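Local coordinates for putative uncharacterized protein (Leishmania major, PDB 3M3I) that is of unknown function but belongs to the cupin superfamily (DUF985) and folds into two facing antiparallel beta sheets, with two chains in the assembly, at residues Leu94-Leu98 with Tyr148-Gly152; Asp50-Gly54 with Leu78-Glu82; Phe65-Pro69 with Gly170-Val174. One frame throughout, in Å; residues are numbered along the deposited sequence.

Contact 1: residues Leu94-Leu98 with Tyr148-Gly152; sequences LHVIL and YTVPG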
# COMPACT_ATOMS: atom_id res chain seq x y z
N LEU A 94 -3.78 -15.40 2.08
CA LEU A 94 -4.84 -14.73 2.78
C LEU A 94 -6.05 -15.65 2.75
O LEU A 94 -6.41 -16.17 1.69
CB LEU A 94 -5.20 -13.40 2.10
CG LEU A 94 -4.41 -12.16 2.49
CD1 LEU A 94 -4.68 -11.04 1.50
CD2 LEU A 94 -4.83 -11.74 3.89
N HIS A 95 -6.67 -15.84 3.90
CA HIS A 95 -7.84 -16.68 4.05
C HIS A 95 -9.00 -15.75 4.35
O HIS A 95 -9.14 -15.30 5.48
CB HIS A 95 -7.64 -17.66 5.21
CG HIS A 95 -6.45 -18.55 5.05
ND1 HIS A 95 -6.55 -19.92 4.96
CD2 HIS A 95 -5.13 -18.26 4.99
CE1 HIS A 95 -5.34 -20.44 4.84
NE2 HIS A 95 -4.46 -19.45 4.85
N VAL A 96 -9.83 -15.47 3.36
CA VAL A 96 -10.86 -14.44 3.47
C VAL A 96 -12.27 -15.03 3.41
O VAL A 96 -12.67 -15.57 2.39
CB VAL A 96 -10.71 -13.39 2.33
CG1 VAL A 96 -11.73 -12.28 2.48
CG2 VAL A 96 -9.31 -12.81 2.31
N ILE A 97 -13.03 -14.94 4.50
CA ILE A 97 -14.45 -15.28 4.46
C ILE A 97 -15.22 -13.96 4.33
O ILE A 97 -15.17 -13.14 5.22
CB ILE A 97 -14.93 -16.04 5.71
CG1 ILE A 97 -14.00 -17.22 6.04
CG2 ILE A 97 -16.36 -16.53 5.49
CD1 ILE A 97 -14.07 -17.68 7.50
N LEU A 98 -15.89 -13.75 3.21
CA LEU A 98 -16.56 -12.48 2.95
C LEU A 98 -17.91 -12.47 3.62
O LEU A 98 -18.55 -13.50 3.67
CB LEU A 98 -16.76 -12.27 1.44
CG LEU A 98 -15.55 -12.37 0.52
CD1 LEU A 98 -16.02 -12.41 -0.93
CD2 LEU A 98 -14.57 -11.22 0.73
N TYR A 148 -3.88 -6.57 -2.92
CA TYR A 148 -5.22 -7.11 -2.72
C TYR A 148 -5.86 -6.46 -1.49
O TYR A 148 -5.18 -6.17 -0.51
CB TYR A 148 -5.18 -8.62 -2.55
CG TYR A 148 -6.52 -9.22 -2.23
CD1 TYR A 148 -7.39 -9.64 -3.24
CD2 TYR A 148 -6.95 -9.33 -0.91
CE1 TYR A 148 -8.63 -10.18 -2.93
CE2 TYR A 148 -8.18 -9.86 -0.60
CZ TYR A 148 -9.02 -10.28 -1.61
OH TYR A 148 -10.24 -10.80 -1.28
N THR A 149 -7.18 -6.26 -1.57
CA THR A 149 -7.96 -5.55 -0.56
C THR A 149 -8.99 -6.46 0.10
O THR A 149 -9.85 -7.02 -0.58
CB THR A 149 -8.68 -4.33 -1.15
OG1 THR A 149 -7.72 -3.36 -1.56
CG2 THR A 149 -9.61 -3.68 -0.14
N VAL A 150 -8.90 -6.59 1.42
CA VAL A 150 -9.82 -7.42 2.19
C VAL A 150 -10.99 -6.53 2.56
O VAL A 150 -10.80 -5.54 3.25
CB VAL A 150 -9.15 -7.98 3.47
CG1 VAL A 150 -10.12 -8.83 4.26
CG2 VAL A 150 -7.92 -8.80 3.09
N PRO A 151 -12.21 -6.84 2.07
CA PRO A 151 -13.28 -5.88 2.32
C PRO A 151 -13.66 -5.83 3.80
O PRO A 151 -13.60 -6.86 4.48
CB PRO A 151 -14.45 -6.43 1.49
CG PRO A 151 -13.81 -7.34 0.47
CD PRO A 151 -12.65 -7.94 1.20
N GLY A 152 -14.01 -4.64 4.28
CA GLY A 152 -14.52 -4.47 5.63
C GLY A 152 -15.68 -5.43 5.89
O GLY A 152 -16.55 -5.60 5.06
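Leu94 pushes its CD1 methyl into a notch between Tyr148 and Val150. This methyl lies 3.7 Å from Tyr148 CD2 and 4.2 Å from Val150 CG2. Tyr148 CG stands anti to the backbone N (chi1 175°), which swings the ring across toward strand 92-98. The Val150 CG2 methyl lies in the ring plane, at its edge. Val96 fills the next position. Its CG2 approaches the far part of the ring, 4.3 Å from Tyr148 CE2, while its CG1 meets Val150 CG1 at 4.2 Å. Leu98 completes the row. Leu98 and Pro151 cross at a slant, with Leu98 CD2 3.8 Å from Pro151 CD and 4.0 Å from Pro151 CG. The strand axes are 9.5 Å apart and cross at 47°, so this is packing between two sheets and not strand pairing. Trp84 of strand 81-87 touches both Leu94 and Val150, and Arg106 makes a cation-pi contact with Tyr148. No hydrogen bond spans the two segments. The sheets meet here through buried methyl groups and rings, so cohesion rests on shape fit and exclusion of water.

Contact 2: residues Asp50-Gly54 with Leu78-Glu82; sequences DNEEG and LCSDE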
# COMPACT_ATOMS: atom_id res chain seq x y z
N ASP A 50 -15.32 10.13 9.07
CA ASP A 50 -16.31 9.21 9.62
C ASP A 50 -16.21 7.86 8.91
O ASP A 50 -16.22 7.78 7.67
CB ASP A 50 -17.73 9.78 9.45
CG ASP A 50 -18.05 10.92 10.44
OD1 ASP A 50 -17.62 10.88 11.62
OD2 ASP A 50 -18.79 11.84 10.04
N ASN A 51 -16.10 6.79 9.69
CA ASN A 51 -16.01 5.46 9.12
C ASN A 51 -17.39 4.86 8.74
O ASN A 51 -18.41 5.54 8.80
CB ASN A 51 -15.25 4.54 10.09
CG ASN A 51 -16.03 4.24 11.32
OD1 ASN A 51 -17.14 4.77 11.48
ND2 ASN A 51 -15.50 3.40 12.20
N GLU A 52 -17.43 3.59 8.36
CA GLU A 52 -18.68 2.94 7.96
C GLU A 52 -19.74 2.91 9.06
O GLU A 52 -20.91 2.73 8.75
CB GLU A 52 -18.41 1.50 7.48
CG GLU A 52 -17.64 1.38 6.16
CD GLU A 52 -16.12 1.50 6.30
OE1 GLU A 52 -15.63 1.94 7.38
OE2 GLU A 52 -15.42 1.15 5.32
N GLU A 53 -19.34 3.07 10.32
CA GLU A 53 -20.26 2.96 11.47
C GLU A 53 -20.51 4.29 12.19
O GLU A 53 -21.10 4.31 13.25
CB GLU A 53 -19.74 1.93 12.48
CG GLU A 53 -19.85 0.47 12.04
CD GLU A 53 -18.97 -0.49 12.88
OE1 GLU A 53 -17.92 -0.04 13.43
OE2 GLU A 53 -19.32 -1.69 12.96
N GLY A 54 -20.05 5.40 11.61
CA GLY A 54 -20.31 6.72 12.18
C GLY A 54 -19.16 7.34 12.97
O GLY A 54 -19.17 8.54 13.23
N LEU A 78 -12.45 -6.55 10.84
CA LEU A 78 -12.34 -5.11 10.90
C LEU A 78 -13.69 -4.55 10.48
O LEU A 78 -14.61 -5.31 10.22
CB LEU A 78 -11.22 -4.61 9.98
CG LEU A 78 -9.79 -5.06 10.32
CD1 LEU A 78 -8.84 -4.83 9.16
CD2 LEU A 78 -9.26 -4.35 11.56
N CYS A 79 -13.82 -3.24 10.43
CA CYS A 79 -15.02 -2.64 9.86
C CYS A 79 -14.71 -1.75 8.65
O CYS A 79 -15.62 -1.25 8.02
CB CYS A 79 -15.80 -1.88 10.94
SG CYS A 79 -15.45 -0.15 11.02
N SER A 80 -13.43 -1.57 8.32
CA SER A 80 -13.01 -0.90 7.10
C SER A 80 -12.18 -1.85 6.24
O SER A 80 -11.70 -2.87 6.73
CB SER A 80 -12.20 0.34 7.46
OG SER A 80 -12.92 1.18 8.33
N ASP A 81 -12.02 -1.51 4.96
CA ASP A 81 -11.19 -2.28 4.02
C ASP A 81 -9.74 -2.25 4.45
O ASP A 81 -9.27 -1.25 4.98
CB ASP A 81 -11.23 -1.69 2.61
CG ASP A 81 -12.59 -1.71 1.97
OD1 ASP A 81 -12.77 -0.95 1.00
OD2 ASP A 81 -13.47 -2.47 2.40
N GLU A 82 -9.02 -3.33 4.18
CA GLU A 82 -7.59 -3.37 4.41
C GLU A 82 -6.85 -3.88 3.16
O GLU A 82 -7.12 -4.97 2.67
CB GLU A 82 -7.28 -4.26 5.60
CG GLU A 82 -5.81 -4.32 5.92
CD GLU A 82 -5.49 -5.16 7.13
OE1 GLU A 82 -6.09 -6.25 7.29
OE2 GLU A 82 -4.64 -4.72 7.92
O HOH W 1 -12.51 2.54 10.62
O HOH W 2 -13.21 0.92 3.79
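Glu52 faces Ser80 with the CA atoms 6.9 Å apart, where a type I turn from Asn51 to Gly54 comes up against the chain leading into strand 81-87. The Glu52 side chain bends at CG (chi2 83°), which brings its carboxylate over the Cys79-Ser80 backbone. Glu52 OE1 lies 3.0 Å from Ser80 OG. A hydrogen bond from the serine is possible but not settled, because Pro180 O also competes weakly for the single proton. Glu52 OE1 is also 3.3 Å from Cys79 O, but both are acceptors and no bond forms. The other oxygen is held through water: one molecule donates to Glu52 OE2 at 2.7 Å and accepts from Asp81 N at 2.9 Å. A second water donates to Ser80 OG at 2.7 Å and receives a weak bond from Asn51 ND2. Cys79 turns its side chain toward the turn, and its SG sits 3.7 Å from Asn51 ND2. The extended Glu53 chain reaches alongside the same cysteine.

Asn51 OD1 accepts from Glu53 N at 3.0 Å, with the donor well above the carbonyl plane, and also from Asn55 N. The site borders the second subunit: His47 of that chain packs on Glu52, and its Tyr60 OH bonds Asp81 OD1. An Asx turn at Asn51, overlapping the type I turn, is the motif here. It shapes the connection of the beta hairpin formed by strands 48-50 and 56-67.

Contact 3: residues Phe65-Pro69 with Gly170-Val174; sequences FLCTP and GYSLV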
# COMPACT_ATOMS: atom_id res chain seq x y z
N PHE A 65 3.58 -5.52 7.98
CA PHE A 65 3.15 -6.78 8.57
C PHE A 65 3.98 -7.94 8.05
O PHE A 65 4.09 -8.12 6.85
CB PHE A 65 1.67 -7.03 8.27
CG PHE A 65 1.14 -8.24 8.94
CD1 PHE A 65 0.79 -8.21 10.28
CD2 PHE A 65 1.02 -9.43 8.26
CE1 PHE A 65 0.31 -9.35 10.91
CE2 PHE A 65 0.54 -10.57 8.88
CZ PHE A 65 0.19 -10.53 10.22
N LEU A 66 4.56 -8.72 8.96
CA LEU A 66 5.31 -9.93 8.59
C LEU A 66 4.65 -11.17 9.22
O LEU A 66 4.17 -11.13 10.35
CB LEU A 66 6.79 -9.80 8.97
CG LEU A 66 7.78 -10.96 8.73
CD1 LEU A 66 9.23 -10.46 8.60
CD2 LEU A 66 7.69 -11.99 9.85
N CYS A 67 4.64 -12.25 8.45
CA CYS A 67 3.96 -13.50 8.80
C CYS A 67 4.97 -14.64 8.63
O CYS A 67 5.79 -14.59 7.73
CB CYS A 67 2.78 -13.67 7.85
SG CYS A 67 1.47 -14.84 8.31
N THR A 68 4.93 -15.64 9.51
CA THR A 68 5.80 -16.81 9.44
C THR A 68 4.94 -18.07 9.54
O THR A 68 3.76 -17.98 9.86
CB THR A 68 6.84 -16.81 10.57
OG1 THR A 68 6.19 -16.53 11.82
CG2 THR A 68 7.92 -15.75 10.34
N PRO A 69 5.51 -19.25 9.25
CA PRO A 69 4.73 -20.49 9.45
C PRO A 69 4.38 -20.77 10.92
O PRO A 69 3.34 -21.34 11.20
CB PRO A 69 5.64 -21.58 8.87
CG PRO A 69 6.59 -20.87 7.98
CD PRO A 69 6.80 -19.53 8.59
N GLY A 170 10.71 -18.68 4.31
CA GLY A 170 10.30 -18.82 5.71
C GLY A 170 9.49 -17.67 6.28
O GLY A 170 9.18 -17.66 7.48
N TYR A 171 9.13 -16.70 5.44
CA TYR A 171 8.36 -15.54 5.88
C TYR A 171 7.73 -14.83 4.70
O TYR A 171 8.02 -15.12 3.56
CB TYR A 171 9.26 -14.54 6.59
CG TYR A 171 10.11 -13.77 5.62
CD1 TYR A 171 9.74 -12.49 5.21
CD2 TYR A 171 11.25 -14.32 5.08
CE1 TYR A 171 10.51 -11.78 4.30
CE2 TYR A 171 12.02 -13.63 4.17
CZ TYR A 171 11.65 -12.36 3.79
OH TYR A 171 12.42 -11.67 2.90
N SER A 172 6.87 -13.86 5.00
CA SER A 172 6.34 -12.96 3.99
C SER A 172 6.15 -11.59 4.60
O SER A 172 5.38 -11.45 5.54
CB SER A 172 5.01 -13.47 3.49
OG SER A 172 4.47 -12.55 2.56
N LEU A 173 6.84 -10.59 4.07
CA LEU A 173 6.71 -9.21 4.53
C LEU A 173 5.78 -8.43 3.59
O LEU A 173 5.92 -8.49 2.37
CB LEU A 173 8.08 -8.55 4.61
CG LEU A 173 8.17 -7.04 4.91
CD1 LEU A 173 7.62 -6.71 6.29
CD2 LEU A 173 9.61 -6.56 4.78
N VAL A 174 4.84 -7.69 4.16
CA VAL A 174 3.94 -6.85 3.39
C VAL A 174 3.78 -5.51 4.08
O VAL A 174 4.30 -5.29 5.17
CB VAL A 174 2.51 -7.50 3.21
CG1 VAL A 174 2.56 -8.76 2.39
CG2 VAL A 174 1.84 -7.76 4.55
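Val174 N donates to Phe65 O at 2.8 Å, the shortest hydrogen bond between the two segments. Phe65 N returns a bond to Val174 O at 2.9 Å. Cys67 and Ser172 repeat the pattern, with Ser172 N to Cys67 O at 3.0 Å and Cys67 N to Ser172 O at 3.1 Å. These are hydrogen-bonded pairs of an antiparallel sheet, and Leu66 with Leu173 forms the non-hydrogen-bonded pair between them. Minor CA-H...O contacts add to the ladder: Leu66 CA meets Ser172 O at 3.4 Å, and Tyr171 CA meets Cys67 O at 3.3 Å.

On the face of Phe65 and Cys67, Val174 CG2 lies alongside Phe65 CB at 3.8 Å and touches the ring at its edge. Leu66 and Leu173 are on the other face, where Leu66 CD1 approaches Tyr171 CD1 at 4.0 Å. The Leu66 and Tyr171 side chains cross at about a right angle. Tyr171 CG lies between its backbone N and carbonyl carbon (chi1 76°), which sets the ring beside Leu66; Trp24 of helix 21-27 hydrogen-bonds its OH and also covers Leu66 and Leu173. Past the ladder, Thr68 CG2 and the Pro69 ring pack near Gly170 O. The backbone bonds fix the alignment of strands 56-67 and 172-179, while apolar groups on both faces shield them, so the strand pairing is mostly buried.

Overall arrangement
Contacts 1 and 2 touch directly, with centres 14 Å apart. Val150 N probably bonds Glu82 O at 2.7 Å, and Gly152 N probably bonds Asp81 OD2 at 2.9 Å. Strand 147-150 thus pairs with strand 81-87, which pairs in turn with strand 172-179 and leads to contact 3. Contact 3 is about 17 Å from contact 1 and about 25 Å from contact 2, centre to centre. Contacts 2 and 3 lie on opposite sides of the chain's centre. All three reach the seven-strand sheet; contact 1 packs it against strand 92-98 of the five-strand sheet, and Cys67 and Ser172 of contact 3 also touch Leu92 of that strand. Two facing sheets are consistent with a cupin barrel.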